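Local coordinates for uncharacterized protein (Bacteroides caccae, PDB 4R4K) that is of unknown function but has a cystatin-like fold related to the NTF2 clan and, in the crystal, holds polyethylene glycol chains in its pockets, at residues K13-K18 / A23-T28; K57-D62 / G124-D129. One frame throughout, in Å; residues are numbered along the deposited sequence. Where two conformers were deposited one is given.

Contact 1 joins the two N-terminal helices near the surface of the fold, whereas contact 2 is buried, bringing a loop that precedes the five-stranded sheet against the turn that follows its last strand. They share no segment, and their chemistry follows their place. In contact 1 a lysine chain lies over a phenylalanine face and no hydrogen bond crosses between the segments; contact 2 is tied by a tyrosine hydroxyl and filled by a proline, beside a tryptophan that borders bound polyethylene glycol. Q26 of helix 23-28 joins the two, since its OE1 receives both W58 NE1 and L61 N of contact 2, each at 2.9 Å, and A23 CB packs on L60 CD1.

Contact 1. Residues K13-K18 / A23-T28; sequences KSFLDK and AAFQYT
In both K18 and F25 the CG atom stands anti to the backbone N (chi1 -165° and 179°), which turns F25 toward the first helix and lays the K18 chain along its ring. Beyond CG the lysine is fully extended and crosses the phenylalanine at about a right angle, so that its methylenes run in a line over one face of the ring. K18 CG starts above one side, 3.8 Å from F25 CD2. K18 CD then sits 3.7 Å from the centroid of the F25 ring and only 7° off the ring normal, a well-centred CH-pi contact. K18 CE and NZ continue toward the far side, where NZ lies 4.0 Å from F25 CE1. The backbone joins in as well: K18 O approaches F25 CD2 at 3.7 Å, and the same oxygen accepts a hydrogen bond from S21 OG.

Only one residue separates the two helices. Helix 12-21 lies against the antiparallel sheet of the cystatin-like fold, while helix 23-28 packs on helix 135-152 and on L60. F15 forms the inner part of this layer, meeting the rings of F19 and W116 and touching F108 of strand 104-110. It also reaches the other helix: F15 CD1 comes to 4.3 Å from F25 CE2, at the edge of the F25 ring and near its plane, whereas the lysine takes a face. The backbone of F25 is held at both its N and its O. F25 N is bonded to S22 OG, while T28 OG1 donates a hydrogen bond of 2.7 Å to F25 O.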
loop_
_atom_site.group_PDB
_atom_site.type_symbol
_atom_site.label_atom_id
_atom_site.label_comp_id
_atom_site.label_asym_id
_atom_site.label_seq_id
_atom_site.Cartn_x
_atom_site.Cartn_y
_atom_site.Cartn_z
ATOM N N LYS A 13 -11.163 11.836 -2.616
ATOM C CA LYS A 13 -10.388 12.022 -3.858
ATOM C C LYS A 13 -9.366 13.145 -3.731
ATOM O O LYS A 13 -8.222 13.026 -4.215
ATOM C CB LYS A 13 -11.301 12.293 -5.060
ATOM C CG LYS A 13 -11.931 11.033 -5.614
ATOM C CD LYS A 13 -12.791 11.310 -6.847
ATOM N N SER A 14 -9.769 14.226 -3.072
ATOM C CA SER A 14 -8.861 15.345 -2.820
ATOM C C SER A 14 -7.716 14.934 -1.902
ATOM O O SER A 14 -6.551 15.246 -2.157
ATOM C CB SER A 14 -9.628 16.536 -2.228
ATOM O OG SER A 14 -8.752 17.627 -2.082
ATOM N N PHE A 15 -8.040 14.223 -0.831
ATOM C CA PHE A 15 -7.017 13.621 0.025
ATOM C C PHE A 15 -6.029 12.743 -0.759
ATOM O O PHE A 15 -4.813 12.826 -0.564
ATOM C CB PHE A 15 -7.666 12.790 1.142
ATOM C CG PHE A 15 -6.787 11.676 1.650
ATOM C CD1 PHE A 15 -5.763 11.922 2.566
ATOM C CD2 PHE A 15 -6.975 10.373 1.194
ATOM C CE1 PHE A 15 -4.973 10.873 3.047
ATOM C CE2 PHE A 15 -6.151 9.339 1.629
ATOM C CZ PHE A 15 -5.161 9.590 2.567
ATOM N N LEU A 16 -6.563 11.855 -1.592
ATOM C CA LEU A 16 -5.711 10.884 -2.269
ATOM C C LEU A 16 -4.747 11.576 -3.217
ATOM O O LEU A 16 -3.570 11.200 -3.303
ATOM C CB LEU A 16 -6.567 9.866 -2.986
ATOM C CG LEU A 16 -5.806 8.684 -3.558
ATOM C CD1 LEU A 16 -5.117 7.885 -2.465
ATOM C CD2 LEU A 16 -6.766 7.821 -4.362
ATOM N N ASP A 17 -5.217 12.629 -3.870
ATOM C CA ASP A 17 -4.345 13.439 -4.722
ATOM C C ASP A 17 -3.207 14.087 -3.923
ATOM O O ASP A 17 -2.058 14.094 -4.365
ATOM C CB ASP A 17 -5.161 14.473 -5.505
ATOM C CG ASP A 17 -5.933 13.844 -6.665
ATOM O OD1 ASP A 17 -5.645 12.681 -7.024
ATOM O OD2 ASP A 17 -6.821 14.517 -7.231
ATOM N N LYS A 18 -3.503 14.615 -2.745
ATOM C CA LYS A 18 -2.432 15.153 -1.928
ATOM C C LYS A 18 -1.474 14.062 -1.406
ATOM O O LYS A 18 -0.257 14.238 -1.368
ATOM C CB LYS A 18 -2.990 16.016 -0.800
ATOM C CG LYS A 18 -1.896 16.877 -0.185
ATOM C CD LYS A 18 -2.420 17.745 0.938
ATOM C CE LYS A 18 -1.328 18.664 1.441
ATOM N NZ LYS A 18 -1.776 19.502 2.583
ATOM N N ALA A 23 5.619 13.083 -0.508
ATOM C CA ALA A 23 6.120 12.061 0.424
ATOM C C ALA A 23 5.962 12.477 1.880
ATOM O O ALA A 23 5.512 11.682 2.716
ATOM C CB ALA A 23 7.574 11.763 0.140
ATOM N N ALA A 24 6.320 13.731 2.182
ATOM C CA ALA A 24 6.208 14.210 3.571
ATOM C C ALA A 24 4.766 14.133 4.058
ATOM O O ALA A 24 4.504 13.622 5.149
ATOM C CB ALA A 24 6.712 15.635 3.690
ATOM N N PHE A 25 3.819 14.568 3.234
ATOM C CA PHE A 25 2.410 14.474 3.621
ATOM C C PHE A 25 1.970 13.017 3.760
ATOM O O PHE A 25 1.274 12.639 4.719
ATOM C CB PHE A 25 1.518 15.194 2.613
ATOM C CG PHE A 25 0.059 15.128 2.938
ATOM C CD1 PHE A 25 -0.478 15.913 3.931
ATOM C CD2 PHE A 25 -0.790 14.242 2.260
ATOM C CE1 PHE A 25 -1.830 15.852 4.215
ATOM C CE2 PHE A 25 -2.146 14.170 2.546
ATOM C CZ PHE A 25 -2.662 14.979 3.533
ATOM N N GLN A 26 2.347 12.194 2.780
ATOM C CA GLN A 26 1.984 10.781 2.809
ATOM C C GLN A 26 2.352 10.103 4.142
ATOM O O GLN A 26 1.529 9.413 4.758
ATOM C CB GLN A 26 2.610 10.036 1.613
ATOM C CG GLN A 26 2.224 8.574 1.579
ATOM C CD GLN A 26 2.429 7.844 0.245
ATOM O OE1 GLN A 26 2.733 6.657 0.252
ATOM N NE2 GLN A 26 2.271 8.543 -0.888
ATOM N N TYR A 27 3.594 10.309 4.585
ATOM C CA TYR A 27 4.026 9.712 5.841
ATOM C C TYR A 27 3.181 10.156 7.042
ATOM O O TYR A 27 2.904 9.362 7.958
ATOM C CB TYR A 27 5.486 10.021 6.134
ATOM C CG TYR A 27 6.475 9.193 5.375
ATOM C CD1 TYR A 27 6.487 7.808 5.497
ATOM C CD2 TYR A 27 7.409 9.798 4.554
ATOM C CE1 TYR A 27 7.432 7.048 4.816
ATOM C CE2 TYR A 27 8.338 9.062 3.865
ATOM C CZ TYR A 27 8.342 7.689 4.010
ATOM O OH TYR A 27 9.245 6.975 3.312
ATOM N N THR A 28 2.698 11.382 7.016
ATOM C CA THR A 28 1.850 11.883 8.130
ATOM C C THR A 28 0.474 11.240 8.165
ATOM O O THR A 28 -0.215 11.318 9.189
ATOM C CB THR A 28 1.642 13.431 8.112
ATOM O OG1 THR A 28 0.777 13.856 7.049
ATOM C CG2 THR A 28 2.968 14.190 8.078
#

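Contact 2. Residues K57-D62 / G124-D129. With PEU (2,5,8,11,14,17,20,23,26,29,32,35,38,41,44,47,50,53,56,59,62,65,68,71,74,77,80-heptacosaoxadooctacontan-82-ol), chain H; PEU (2,5,8,11,14,17,20,23,26,29,32,35,38,41,44,47,50,53,56,59,62,65,68,71,74,77,80-heptacosaoxadooctacontan-82-ol), chain J.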
loop_
_atom_site.group_PDB
_atom_site.type_symbol
_atom_site.label_atom_id
_atom_site.label_comp_id
_atom_site.label_asym_id
_atom_site.label_seq_id
_atom_site.Cartn_x
_atom_site.Cartn_y
_atom_site.Cartn_z
ATOM N N LYS A 57 9.722 0.646 6.602
ATOM C CA LYS A 57 9.401 -0.364 5.598
ATOM C C LYS A 57 8.416 0.102 4.530
ATOM O O LYS A 57 8.224 -0.578 3.534
ATOM C CB LYS A 57 8.839 -1.616 6.285
ATOM C CG LYS A 57 9.829 -2.276 7.244
ATOM C CD LYS A 57 9.307 -3.602 7.773
ATOM C CE LYS A 57 10.237 -4.196 8.818
ATOM N NZ LYS A 57 10.133 -3.498 10.131
ATOM N N TRP A 58 7.780 1.249 4.743
ATOM C CA TRP A 58 6.712 1.718 3.860
ATOM C C TRP A 58 7.169 2.096 2.449
ATOM O O TRP A 58 7.986 2.985 2.298
ATOM C CB TRP A 58 6.020 2.946 4.469
ATOM C CG TRP A 58 4.925 3.495 3.615
ATOM C CD1 TRP A 58 4.948 4.654 2.878
ATOM C CD2 TRP A 58 3.651 2.885 3.384
ATOM N NE1 TRP A 58 3.756 4.800 2.194
ATOM C CE2 TRP A 58 2.945 3.726 2.482
ATOM C CE3 TRP A 58 3.052 1.696 3.826
ATOM C CZ2 TRP A 58 1.666 3.424 2.042
ATOM C CZ3 TRP A 58 1.775 1.409 3.390
ATOM C CH2 TRP A 58 1.098 2.269 2.512
ATOM N N PRO A 59 6.614 1.433 1.417
ATOM C CA PRO A 59 6.819 1.919 0.044
ATOM C C PRO A 59 5.848 3.041 -0.306
ATOM O O PRO A 59 4.637 2.822 -0.311
ATOM C CB PRO A 59 6.524 0.678 -0.830
ATOM C CG PRO A 59 6.332 -0.463 0.140
ATOM C CD PRO A 59 5.881 0.168 1.413
ATOM N N LEU A 60 6.380 4.200 -0.678
ATOM C CA LEU A 60 5.561 5.323 -1.059
ATOM C C LEU A 60 4.734 5.016 -2.307
ATOM O O LEU A 60 5.263 4.485 -3.291
ATOM C CB LEU A 60 6.436 6.565 -1.243
ATOM C CG LEU A 60 7.078 7.105 0.049
ATOM C CD1 LEU A 60 8.256 8.011 -0.266
ATOM C CD2 LEU A 60 6.074 7.851 0.909
ATOM N N LEU A 61 3.454 5.381 -2.236
ATOM C CA LEU A 61 2.468 5.114 -3.289
ATOM C C LEU A 61 2.220 6.353 -4.140
ATOM O O LEU A 61 1.986 7.434 -3.610
ATOM C CB LEU A 61 1.151 4.694 -2.665
ATOM C CG LEU A 61 1.237 3.367 -1.925
ATOM C CD1 LEU A 61 -0.068 3.122 -1.203
ATOM C CD2 LEU A 61 1.588 2.206 -2.849
ATOM N N ASP A 62 2.327 6.199 -5.459
ATOM C CA ASP A 62 2.131 7.320 -6.367
ATOM C C ASP A 62 0.768 7.321 -7.027
ATOM O O ASP A 62 -0.007 6.387 -6.850
ATOM C CB ASP A 62 3.283 7.404 -7.376
ATOM C CG ASP A 62 3.294 6.292 -8.400
ATOM O OD1 ASP A 62 2.288 5.571 -8.585
ATOM O OD2 ASP A 62 4.343 6.154 -9.073
ATOM N N GLY A 124 3.100 -6.752 -2.178
ATOM C CA GLY A 124 3.944 -7.811 -2.716
ATOM C C GLY A 124 5.439 -7.577 -2.519
ATOM O O GLY A 124 6.212 -8.482 -2.716
ATOM N N TRP A 125 5.863 -6.350 -2.197
ATOM C CA TRP A 125 7.278 -6.117 -1.823
ATOM C C TRP A 125 7.699 -7.053 -0.683
ATOM O O TRP A 125 8.842 -7.486 -0.632
ATOM C CB TRP A 125 7.499 -4.677 -1.373
ATOM C CG TRP A 125 7.785 -3.681 -2.430
ATOM C CD1 TRP A 125 6.947 -2.705 -2.876
ATOM C CD2 TRP A 125 9.032 -3.497 -3.129
ATOM N NE1 TRP A 125 7.589 -1.953 -3.822
ATOM C CE2 TRP A 125 8.865 -2.420 -3.993
ATOM C CE3 TRP A 125 10.268 -4.149 -3.106
ATOM C CZ2 TRP A 125 9.893 -1.971 -4.837
ATOM C CZ3 TRP A 125 11.288 -3.717 -3.959
ATOM C CH2 TRP A 125 11.087 -2.640 -4.803
ATOM N N TYR A 126 6.765 -7.304 0.230
ATOM C CA TYR A 126 6.963 -8.174 1.352
ATOM C C TYR A 126 6.023 -9.383 1.313
ATOM O O TYR A 126 5.434 -9.782 2.319
ATOM C CB TYR A 126 6.784 -7.404 2.644
ATOM C CG TYR A 126 7.594 -6.125 2.724
ATOM C CD1 TYR A 126 8.963 -6.151 2.654
ATOM C CD2 TYR A 126 6.976 -4.898 2.862
ATOM C CE1 TYR A 126 9.690 -4.983 2.725
ATOM C CE2 TYR A 126 7.690 -3.715 2.929
ATOM C CZ TYR A 126 9.043 -3.759 2.855
ATOM O OH TYR A 126 9.761 -2.603 2.949
ATOM N N GLY A 127 5.933 -10.008 0.148
ATOM C CA GLY A 127 5.077 -11.172 -0.048
ATOM C C GLY A 127 5.481 -12.367 0.782
ATOM O O GLY A 127 6.609 -12.478 1.306
ATOM N N TYR A 128 4.554 -13.306 0.888
ATOM C CA TYR A 128 4.823 -14.499 1.652
ATOM C C TYR A 128 5.913 -15.291 0.928
ATOM O O TYR A 128 6.567 -16.086 1.547
ATOM C CB TYR A 128 3.589 -15.366 1.813
ATOM C CG TYR A 128 3.791 -16.443 2.850
ATOM C CD1 TYR A 128 3.660 -16.151 4.208
ATOM C CD2 TYR A 128 4.135 -17.730 2.486
ATOM C CE1 TYR A 128 3.842 -17.120 5.172
ATOM C CE2 TYR A 128 4.324 -18.705 3.442
ATOM C CZ TYR A 128 4.174 -18.394 4.780
ATOM O OH TYR A 128 4.365 -19.364 5.731
ATOM N N ASP A 129 6.117 -15.051 -0.386
ATOM C CA ASP A 129 7.191 -15.742 -1.140
ATOM C C ASP A 129 8.589 -15.165 -0.945
ATOM O O ASP A 129 9.548 -15.646 -1.551
ATOM C CB ASP A 129 6.996 -15.749 -2.658
ATOM C CG ASP A 129 5.849 -16.611 -3.115
ATOM O OD1 ASP A 129 5.412 -17.498 -2.344
ATOM O OD2 ASP A 129 5.419 -16.410 -4.277
HETATM O OCP PEU H . 8.919 -6.651 -7.187
HETATM C CCQ PEU H . 8.886 -5.734 -6.096
HETATM C CCR PEU H . 7.448 -5.541 -5.629
HETATM O OCS PEU H . 6.638 -5.081 -6.712
HETATM C CCT PEU H . 5.479 -5.897 -6.956
HETATM C CCU PEU H . 4.409 -5.663 -5.894
HETATM O OCV PEU H . 4.143 -4.265 -5.824
HETATM C CCW PEU H . 2.956 -3.932 -5.113
HETATM C CCX PEU H . 3.076 -2.496 -4.632
HETATM O OCY PEU H . 3.311 -1.588 -5.715
HETATM C CCZ PEU H . 3.373 -0.202 -5.329
HETATM C CDA PEU H . 4.651 0.146 -4.561
HETATM O ODB PEU H . 5.295 1.297 -5.108
HETATM C CDC PEU H . 6.698 1.140 -5.349
HETATM C CDD PEU H . 6.897 0.260 -6.586
HETATM O ODE PEU H . 8.202 0.446 -7.141
HETATM O OCV PEU J . 11.869 6.561 -13.044
HETATM C CCW PEU J . 11.488 6.268 -11.709
HETATM C CCX PEU J . 10.295 7.108 -11.293
HETATM O OCY PEU J . 9.669 6.426 -10.205
HETATM C CCZ PEU J . 9.849 7.017 -8.916
HETATM C CDA PEU J . 8.471 7.107 -8.285
HETATM O ODB PEU J . 7.768 8.185 -8.889
HETATM C CDC PEU J . 6.340 8.082 -8.876
HETATM C CDD PEU J . 5.733 8.623 -10.173
HETATM O ODE PEU J . 4.795 9.679 -9.900
#
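With CG anti to its carbonyl carbon (chi1 -51°), Y126 points its ring at the 57-62 loop and donates a short hydrogen bond of 2.6 Å from OH to K57 O. The hydroxyl reaches a lone pair of that oxygen in the plane of the carbonyl, 122° at the oxygen. The acceptor lies at the edge of the tyrosine ring, and K57 CB packs 3.6 Å from Y126 OH. The amine of K57 is turned away to bond P52 O, so the lysine meets the tyrosine through its backbone and CB.

P59 fills the angle between two aromatic residues. Its CG lies 3.8 Å from W125 CD1 and 4.5 Å from Y126 CE2, oblique to both rings. W125 CB sits over the centre of the Y126 ring, and V142 of helix 135-152 touches both aromatic side chains. The indole forms one wall of a ligand pocket, with CCR of a polyethylene glycol chain 3.6 Å above its plane. With an alanine in place of W125 the indole is gone, which would probably open a gap beside P59 CG and leave the glycol without the flat surface it lies on.

W125 NE1 is buried without a hydrogen-bonding partner, its nearest glycol atom being carbon CDC at 3.6 Å. A single hydrogen bond crosses between loop and turn, supported by the proline packing, while the pocket wall meets the polymer mainly through nonpolar contacts.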